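Local coordinates for protein putative decarboxylase involved in desferrioxamine biosynthesis (Erwinia amylovora, PDB 5O5C) that probably decarboxylates lysine with the help of pyridoxal 5'-phosphate, an early step in building the siderophore desferrioxamine E, at residues L116-A121 / A385-L390; A423-H428 / I436-P441. All coordinates share one frame; numbering follows the deposited sequence.

Contact 1. Residues L116-A121 / A385-L390; sequences LPSLLA and ALKMWL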
ATOM      1  N   LEU B 116     -20.458   4.332   5.610  1.00 25.19           N
ATOM      2  CA  LEU B 116     -20.214   5.645   6.243  1.00 24.33           C
ATOM      3  C   LEU B 116     -19.103   5.679   7.279  1.00 25.89           C
ATOM      4  O   LEU B 116     -18.253   6.590   7.211  1.00 27.98           O
ATOM      5  CB  LEU B 116     -21.496   6.248   6.805  1.00 24.14           C
ATOM      6  CG  LEU B 116     -22.505   6.758   5.753  1.00 25.16           C
ATOM      7  CD1 LEU B 116     -23.860   7.022   6.414  1.00 25.23           C
ATOM      8  CD2 LEU B 116     -21.965   7.939   4.939  1.00 23.18           C
ATOM      9  N   PRO B 117     -19.040   4.688   8.206  1.00 26.49           N
ATOM     10  CA  PRO B 117     -17.909   4.730   9.139  1.00 25.29           C
ATOM     11  C   PRO B 117     -16.520   4.570   8.536  1.00 25.38           C
ATOM     12  O   PRO B 117     -15.533   4.896   9.198  1.00 22.07           O
ATOM     13  CB  PRO B 117     -18.211   3.600  10.119  1.00 26.60           C
ATOM     14  CG  PRO B 117     -19.663   3.369  10.009  1.00 25.84           C
ATOM     15  CD  PRO B 117     -19.973   3.614   8.571  1.00 27.17           C
ATOM     16  N   SER B 118     -16.449   4.099   7.289  1.00 24.91           N
ATOM     17  CA  SER B 118     -15.204   4.039   6.560  1.00 24.50           C
ATOM     18  C   SER B 118     -14.760   5.426   6.110  1.00 24.89           C
ATOM     19  O   SER B 118     -13.549   5.780   6.233  1.00 23.94           O
ATOM     20  CB  SER B 118     -15.365   3.149   5.356  1.00 24.37           C
ATOM     21  OG  SER B 118     -14.168   2.548   4.988  1.00 30.39           O
ATOM     22  N   LEU B 119     -15.722   6.213   5.619  1.00 21.20           N
ATOM     23  CA  LEU B 119     -15.448   7.613   5.272  1.00 25.14           C
ATOM     24  C   LEU B 119     -15.170   8.462   6.518  1.00 23.96           C
ATOM     25  O   LEU B 119     -14.311   9.361   6.480  1.00 24.58           O
ATOM     26  CB  LEU B 119     -16.579   8.273   4.459  1.00 24.81           C
ATOM     27  CG  LEU B 119     -16.977   7.730   3.080  1.00 25.92           C
ATOM     28  CD1 LEU B 119     -17.791   6.430   3.085  1.00 27.40           C
ATOM     29  CD2 LEU B 119     -17.758   8.828   2.375  1.00 28.23           C
ATOM     30  N   LEU B 120     -15.907   8.196   7.591  1.00 22.77           N
ATOM     31  CA  LEU B 120     -15.633   8.795   8.902  1.00 23.25           C
ATOM     32  C   LEU B 120     -14.138   8.635   9.242  1.00 23.69           C
ATOM     33  O   LEU B 120     -13.474   9.602   9.565  1.00 23.65           O
ATOM     34  CB  LEU B 120     -16.481   8.144  10.010  1.00 24.92           C
ATOM     35  CG  LEU B 120     -16.499   8.780  11.395  1.00 23.62           C
ATOM     36  CD1 LEU B 120     -17.164  10.152  11.325  1.00 28.30           C
ATOM     37  CD2 LEU B 120     -17.240   7.948  12.401  1.00 25.59           C
ATOM     38  N   ALA B 121     -13.623   7.418   9.106  1.00 21.14           N
ATOM     39  CA  ALA B 121     -12.194   7.114   9.391  1.00 20.71           C
ATOM     40  C   ALA B 121     -11.200   7.813   8.438  1.00 19.55           C
ATOM     41  O   ALA B 121     -10.187   8.346   8.856  1.00 22.66           O
ATOM     42  CB  ALA B 121     -11.991   5.616   9.362  1.00 18.93           C
ATOM     43  N   ALA B 385      -6.507   0.423   9.651  1.00 21.20           N
ATOM     44  CA  ALA B 385      -7.298  -0.193  10.692  1.00 20.28           C
ATOM     45  C   ALA B 385      -8.376   0.709  11.286  1.00 20.35           C
ATOM     46  O   ALA B 385      -9.393   0.183  11.757  1.00 18.88           O
ATOM     47  CB  ALA B 385      -6.393  -0.740  11.796  1.00 22.41           C
ATOM     48  N   LEU B 386      -8.240   2.039  11.199  1.00 19.74           N
ATOM     49  CA  LEU B 386      -9.284   2.943  11.747  1.00 19.26           C
ATOM     50  C   LEU B 386     -10.634   2.732  11.096  1.00 21.79           C
ATOM     51  O   LEU B 386     -11.673   3.003  11.745  1.00 18.20           O
ATOM     52  CB  LEU B 386      -8.912   4.391  11.688  1.00 19.08           C
ATOM     53  CG  LEU B 386      -9.805   5.438  12.334  1.00 20.32           C
ATOM     54  CD1 LEU B 386      -9.910   5.267  13.828  1.00 19.06           C
ATOM     55  CD2 LEU B 386      -9.292   6.820  11.981  1.00 21.13           C
ATOM     56  N   LYS B 387     -10.590   2.234   9.856  1.00 21.67           N
ATOM     57  CA  LYS B 387     -11.772   2.004   9.058  1.00 26.73           C
ATOM     58  C   LYS B 387     -12.587   0.848   9.582  1.00 23.54           C
ATOM     59  O   LYS B 387     -13.776   0.998   9.685  1.00 23.21           O
ATOM     60  CB  LYS B 387     -11.431   1.777   7.591  1.00 26.94           C
ATOM     61  CG  LYS B 387     -10.866   3.029   6.939  1.00 35.85           C
ATOM     62  CD  LYS B 387     -10.571   2.861   5.452  1.00 37.86           C
ATOM     63  CE  LYS B 387      -9.087   2.749   5.178  1.00 40.87           C
ATOM     64  NZ  LYS B 387      -8.840   2.908   3.726  1.00 42.25           N
ATOM     65  N   MET B 388     -11.930  -0.278   9.888  1.00 22.93           N
ATOM     66  CA  MET B 388     -12.567  -1.435  10.448  1.00 23.20           C
ATOM     67  C   MET B 388     -12.892  -1.134  11.897  1.00 25.18           C
ATOM     68  O   MET B 388     -13.882  -1.621  12.415  1.00 24.37           O
ATOM     69  CB  MET B 388     -11.685  -2.712  10.298  1.00 23.04           C
ATOM     70  CG  MET B 388     -11.817  -3.371   8.930  1.00 22.64           C
ATOM     71  SD  MET B 388     -13.520  -3.957   8.915  1.00 23.88           S
ATOM     72  CE  MET B 388     -14.242  -3.414   7.525  1.00 26.20           C
ATOM     73  N   TRP B 389     -12.093  -0.283  12.536  1.00 24.98           N
ATOM     74  CA  TRP B 389     -12.325   0.039  13.922  1.00 24.09           C
ATOM     75  C   TRP B 389     -13.569   0.882  14.117  1.00 23.58           C
ATOM     76  O   TRP B 389     -14.442   0.566  15.006  1.00 22.47           O
ATOM     77  CB  TRP B 389     -11.115   0.708  14.547  1.00 25.02           C
ATOM     78  CG  TRP B 389     -11.070   0.443  15.976  1.00 30.69           C
ATOM     79  CD1 TRP B 389     -10.583  -0.695  16.610  1.00 32.92           C
ATOM     80  CD2 TRP B 389     -11.585   1.265  16.984  1.00 30.68           C
ATOM     81  NE1 TRP B 389     -10.767  -0.597  17.959  1.00 30.58           N
ATOM     82  CE2 TRP B 389     -11.387   0.589  18.220  1.00 32.58           C
ATOM     83  CE3 TRP B 389     -12.223   2.509  16.974  1.00 31.46           C
ATOM     84  CZ2 TRP B 389     -11.749   1.140  19.436  1.00 33.70           C
ATOM     85  CZ3 TRP B 389     -12.594   3.038  18.141  1.00 33.61           C
ATOM     86  CH2 TRP B 389     -12.350   2.361  19.388  1.00 38.20           C
ATOM     87  N   LEU B 390     -13.671   1.944  13.329  1.00 21.08           N
ATOM     88  CA  LEU B 390     -14.870   2.770  13.408  1.00 23.79           C
ATOM     89  C   LEU B 390     -16.111   2.081  12.836  1.00 24.63           C
ATOM     90  O   LEU B 390     -17.207   2.353  13.300  1.00 26.92           O
ATOM     91  CB  LEU B 390     -14.692   4.160  12.820  1.00 22.82           C
ATOM     92  CG  LEU B 390     -13.702   5.070  13.573  1.00 21.91           C
ATOM     93  CD1 LEU B 390     -13.360   6.268  12.708  1.00 23.41           C
ATOM     94  CD2 LEU B 390     -14.133   5.563  14.935  1.00 24.00           C
TER
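Ala121 is the small residue that lets helix 116-128 settle against helix 385-394. Its CB points at the other helix and lies 3.6 Å from Leu386 O and 3.6 Å from Lys387 CA, so methyl meets main chain. Three longer side chains gather round that methyl. Leu386, its CG anti to the backbone N (chi1 -174°), lays CG 3.7 Å from Ala121 CB and brings CD2 against Ala121 O. Leu390 has CG anti to its own carbonyl carbon, which sends CD1 to within 3.6 Å of Ala121 CA and towards Leu120 CG. Lys387 passes its CG by the same methyl, and its CD runs beside Ser118 OG at 3.6 Å. One turn back, Pro117 rests CB on Leu390 O, also at 3.6 Å.

The aliphatic part of Lys387 does the touching, while a bend at chi3 (-106°) leads the ammonium of this buried lysine away to polar partners. NZ makes salt bridges with Glu122 and Asp384 and hydrogen bonds with Thr335 and Ser337 O, which probably offset the cost of burying its charge. Ser118 OG is held by Gln334 and Thr335 N. On the far side of helix 116-128, Leu119 packs on Trp37 of the second subunit; Leu120 also reaches Val44 of that subunit. The axes, 7.9 Å apart, cross obliquely at 135°, more opposed than aligned: close helix packing over a small residue in a fold-type I PLP-dependent decarboxylase.

Contact 2. Residues A423-H428 / I436-P441; sequences AIEVLH and IFRYVP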
ATOM      1  N   ALA B 423     -31.793 -18.570 -23.545  1.00 34.28           N
ATOM      2  CA  ALA B 423     -30.589 -18.008 -24.166  1.00 34.23           C
ATOM      3  C   ALA B 423     -29.362 -17.850 -23.233  1.00 32.83           C
ATOM      4  O   ALA B 423     -28.252 -17.689 -23.722  1.00 35.01           O
ATOM      5  CB  ALA B 423     -30.929 -16.673 -24.827  1.00 37.53           C
ATOM      6  N   ILE B 424     -29.541 -17.906 -21.919  1.00 34.13           N
ATOM      7  CA  ILE B 424     -28.403 -17.824 -20.971  1.00 32.98           C
ATOM      8  C   ILE B 424     -27.956 -19.177 -20.483  1.00 31.51           C
ATOM      9  O   ILE B 424     -28.740 -19.937 -19.957  1.00 34.88           O
ATOM     10  CB  ILE B 424     -28.728 -16.971 -19.735  1.00 31.73           C
ATOM     11  CG1 ILE B 424     -29.165 -15.563 -20.150  1.00 29.45           C
ATOM     12  CG2 ILE B 424     -27.529 -16.934 -18.746  1.00 31.46           C
ATOM     13  CD1 ILE B 424     -28.092 -14.719 -20.768  1.00 32.59           C
ATOM     14  N   GLU B 425     -26.680 -19.465 -20.695  1.00 31.15           N
ATOM     15  CA  GLU B 425     -26.012 -20.622 -20.118  1.00 31.89           C
ATOM     16  C   GLU B 425     -25.243 -20.235 -18.822  1.00 29.92           C
ATOM     17  O   GLU B 425     -24.321 -19.416 -18.891  1.00 28.46           O
ATOM     18  CB  GLU B 425     -25.030 -21.141 -21.137  1.00 33.67           C
ATOM     19  CG  GLU B 425     -24.398 -22.454 -20.754  1.00 39.11           C
ATOM     20  CD  GLU B 425     -23.145 -22.690 -21.539  1.00 44.08           C
ATOM     21  OE1 GLU B 425     -23.204 -22.549 -22.784  1.00 46.10           O
ATOM     22  OE2 GLU B 425     -22.107 -22.975 -20.911  1.00 48.25           O
ATOM     23  N   VAL B 426     -25.606 -20.851 -17.692  1.00 28.93           N
ATOM     24  CA  VAL B 426     -24.953 -20.621 -16.375  1.00 30.91           C
ATOM     25  C   VAL B 426     -24.116 -21.841 -16.026  1.00 30.11           C
ATOM     26  O   VAL B 426     -24.468 -22.928 -16.415  1.00 31.71           O
ATOM     27  CB  VAL B 426     -25.956 -20.317 -15.241  1.00 30.63           C
ATOM     28  CG1 VAL B 426     -26.808 -19.123 -15.568  1.00 30.33           C
ATOM     29  CG2 VAL B 426     -26.855 -21.493 -14.931  1.00 31.32           C
ATOM     30  N   LEU B 427     -22.986 -21.646 -15.349  1.00 29.57           N
ATOM     31  CA  LEU B 427     -22.028 -22.730 -15.081  1.00 28.26           C
ATOM     32  C   LEU B 427     -22.126 -23.261 -13.658  1.00 26.64           C
ATOM     33  O   LEU B 427     -21.658 -24.347 -13.361  1.00 26.40           O
ATOM     34  CB  LEU B 427     -20.587 -22.255 -15.320  1.00 26.99           C
ATOM     35  CG  LEU B 427     -20.139 -21.938 -16.744  1.00 26.62           C
ATOM     36  CD1 LEU B 427     -18.700 -21.504 -16.749  1.00 29.36           C
ATOM     37  CD2 LEU B 427     -20.283 -23.160 -17.641  1.00 28.30           C
ATOM     38  N   HIS B 428     -22.718 -22.506 -12.757  1.00 24.57           N
ATOM     39  CA  HIS B 428     -22.632 -22.924 -11.372  1.00 27.57           C
ATOM     40  C   HIS B 428     -23.690 -22.263 -10.584  1.00 26.28           C
ATOM     41  O   HIS B 428     -24.162 -21.159 -10.905  1.00 26.70           O
ATOM     42  CB  HIS B 428     -21.255 -22.550 -10.762  1.00 26.19           C
ATOM     43  CG  HIS B 428     -21.013 -21.063 -10.738  1.00 24.85           C
ATOM     44  ND1 HIS B 428     -20.826 -20.351  -9.575  1.00 25.41           N
ATOM     45  CD2 HIS B 428     -21.012 -20.149 -11.733  1.00 23.62           C
ATOM     46  CE1 HIS B 428     -20.697 -19.068  -9.856  1.00 23.31           C
ATOM     47  NE2 HIS B 428     -20.798 -18.921 -11.158  1.00 23.36           N
ATOM     48  N   ILE B 436     -20.984 -16.854 -13.120  1.00 29.75           N
ATOM     49  CA  ILE B 436     -20.359 -16.938 -14.407  1.00 28.22           C
ATOM     50  C   ILE B 436     -21.352 -17.554 -15.408  1.00 27.43           C
ATOM     51  O   ILE B 436     -21.864 -18.658 -15.205  1.00 25.36           O
ATOM     52  CB  ILE B 436     -19.034 -17.763 -14.357  1.00 25.77           C
ATOM     53  CG1 ILE B 436     -18.005 -17.115 -13.423  1.00 25.72           C
ATOM     54  CG2 ILE B 436     -18.414 -17.878 -15.744  1.00 26.25           C
ATOM     55  CD1 ILE B 436     -17.729 -15.649 -13.695  1.00 24.54           C
ATOM     56  N   PHE B 437     -21.603 -16.830 -16.492  1.00 26.16           N
ATOM     57  CA  PHE B 437     -22.568 -17.243 -17.463  1.00 26.51           C
ATOM     58  C   PHE B 437     -22.195 -16.711 -18.838  1.00 27.38           C
ATOM     59  O   PHE B 437     -21.298 -15.868 -18.949  1.00 23.87           O
ATOM     60  CB  PHE B 437     -23.952 -16.725 -17.050  1.00 27.00           C
ATOM     61  CG  PHE B 437     -24.076 -15.228 -17.018  1.00 27.46           C
ATOM     62  CD1 PHE B 437     -23.668 -14.492 -15.898  1.00 25.73           C
ATOM     63  CD2 PHE B 437     -24.662 -14.543 -18.092  1.00 25.88           C
ATOM     64  CE1 PHE B 437     -23.811 -13.113 -15.871  1.00 26.62           C
ATOM     65  CE2 PHE B 437     -24.797 -13.163 -18.072  1.00 26.70           C
ATOM     66  CZ  PHE B 437     -24.363 -12.441 -16.962  1.00 26.37           C
ATOM     67  N   ARG B 438     -22.868 -17.212 -19.875  1.00 24.45           N
ATOM     68  CA  ARG B 438     -22.739 -16.631 -21.204  1.00 27.50           C
ATOM     69  C   ARG B 438     -24.003 -16.707 -22.038  1.00 26.18           C
ATOM     70  O   ARG B 438     -24.887 -17.519 -21.810  1.00 23.85           O
ATOM     71  CB  ARG B 438     -21.572 -17.196 -21.994  1.00 29.19           C
ATOM     72  CG  ARG B 438     -21.667 -18.655 -22.342  1.00 30.83           C
ATOM     73  CD  ARG B 438     -20.541 -19.108 -23.265  1.00 30.21           C
ATOM     74  NE  ARG B 438     -20.795 -20.469 -23.681  1.00 31.31           N
ATOM     75  CZ  ARG B 438     -19.975 -21.267 -24.354  1.00 32.70           C
ATOM     76  NH1 ARG B 438     -18.773 -20.874 -24.734  1.00 34.43           N
ATOM     77  NH2 ARG B 438     -20.392 -22.498 -24.640  1.00 36.45           N
ATOM     78  N   TYR B 439     -24.031 -15.838 -23.030  1.00 26.73           N
ATOM     79  CA  TYR B 439     -25.077 -15.816 -23.979  1.00 30.33           C
ATOM     80  C   TYR B 439     -24.774 -16.826 -25.087  1.00 29.14           C
ATOM     81  O   TYR B 439     -23.817 -16.700 -25.808  1.00 30.60           O
ATOM     82  CB  TYR B 439     -25.248 -14.403 -24.506  1.00 30.91           C
ATOM     83  CG  TYR B 439     -26.387 -14.260 -25.476  1.00 34.43           C
ATOM     84  CD1 TYR B 439     -27.709 -14.293 -25.038  1.00 35.79           C
ATOM     85  CD2 TYR B 439     -26.140 -14.106 -26.839  1.00 35.19           C
ATOM     86  CE1 TYR B 439     -28.756 -14.189 -25.929  1.00 34.93           C
ATOM     87  CE2 TYR B 439     -27.170 -13.999 -27.738  1.00 36.75           C
ATOM     88  CZ  TYR B 439     -28.486 -14.033 -27.269  1.00 38.65           C
ATOM     89  OH  TYR B 439     -29.511 -13.906 -28.165  1.00 35.02           O
ATOM     90  N   VAL B 440     -25.665 -17.786 -25.243  1.00 32.87           N
ATOM     91  CA  VAL B 440     -25.565 -18.811 -26.285  1.00 32.35           C
ATOM     92  C   VAL B 440     -26.818 -18.640 -27.130  1.00 32.72           C
ATOM     93  O   VAL B 440     -27.884 -18.957 -26.689  1.00 31.30           O
ATOM     94  CB  VAL B 440     -25.400 -20.211 -25.625  1.00 32.44           C
ATOM     95  CG1 VAL B 440     -25.208 -21.322 -26.659  1.00 34.04           C
ATOM     96  CG2 VAL B 440     -24.183 -20.212 -24.726  1.00 33.60           C
ATOM     97  N   PRO B 441     -26.707 -18.050 -28.343  1.00 45.12           N
ATOM     98  CA  PRO B 441     -27.909 -17.875 -29.166  1.00 40.80           C
ATOM     99  C   PRO B 441     -28.332 -19.166 -29.866  1.00 41.71           C
ATOM    100  O   PRO B 441     -27.589 -20.149 -29.849  1.00 34.14           O
ATOM    101  CB  PRO B 441     -27.482 -16.828 -30.178  1.00 44.70           C
ATOM    102  CG  PRO B 441     -26.031 -17.028 -30.333  1.00 45.34           C
ATOM    103  CD  PRO B 441     -25.509 -17.509 -29.009  1.00 44.40           C
TER
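Glu425 and Arg438 stand side by side on one face of a two-stranded antiparallel pairing, pointing the same way. Glu425 OE1 reaches the edge of the guanidinium, in its plane, 3.3 Å from Arg438 NE; it also faces NH2, both hydrogen bonds being weak. The carboxylate is turned 81° against the guanidinium plane, so the salt bridge rests on one oxygen, while OE2 has a weak bond to Tyr479. Val440 crosses Glu425 obliquely and sets CG2 beside OE1.

The other face is apolar. Ile424 CG2 lies 3.8 Å from Phe437 CD2, the two side chains alongside each other, and Val426 crosses Phe437 with CG1 near its CB. Ile424 CD1 meets the edge of the Tyr439 ring; just before the strand, Ala423 CB comes 3.5 Å from Tyr439 CE1. Helices 397-420 and 491-510 pack on this face.

Between the faces, Glu425 and Arg438 form a hydrogen-bonded pair, each main-chain N bonded to the other's O, Arg438 N 2.8 Å from Glu425 O. At the loop end, His428 NE2 accepts the N-H of Ile436 at 2.9 Å, 5° out of its ring plane, and Phe275 meets the imidazole edge-to-face. This is a beta hairpin at the margin of the four-stranded antiparallel sheet.

Contact 1 closes before contact 2 opens along the chain, and the two lie on opposite sides of its centre, about 39 Å apart between centres and about 24 Å between nearest atoms. Contact 1 joins helices distant in sequence, and the seven-stranded mixed sheet of the PLP-binding part is built entirely from the residues between them. Contact 2 is local, pairing two strands of the separate four-stranded antiparallel sheet; helix 397-420 leads from the end of helix 385-394 to its first strand. The side chains of Lys387 and Ile436 each lie about 12 Å from a bound PLP, yet only contact 1 is touched by the second subunit.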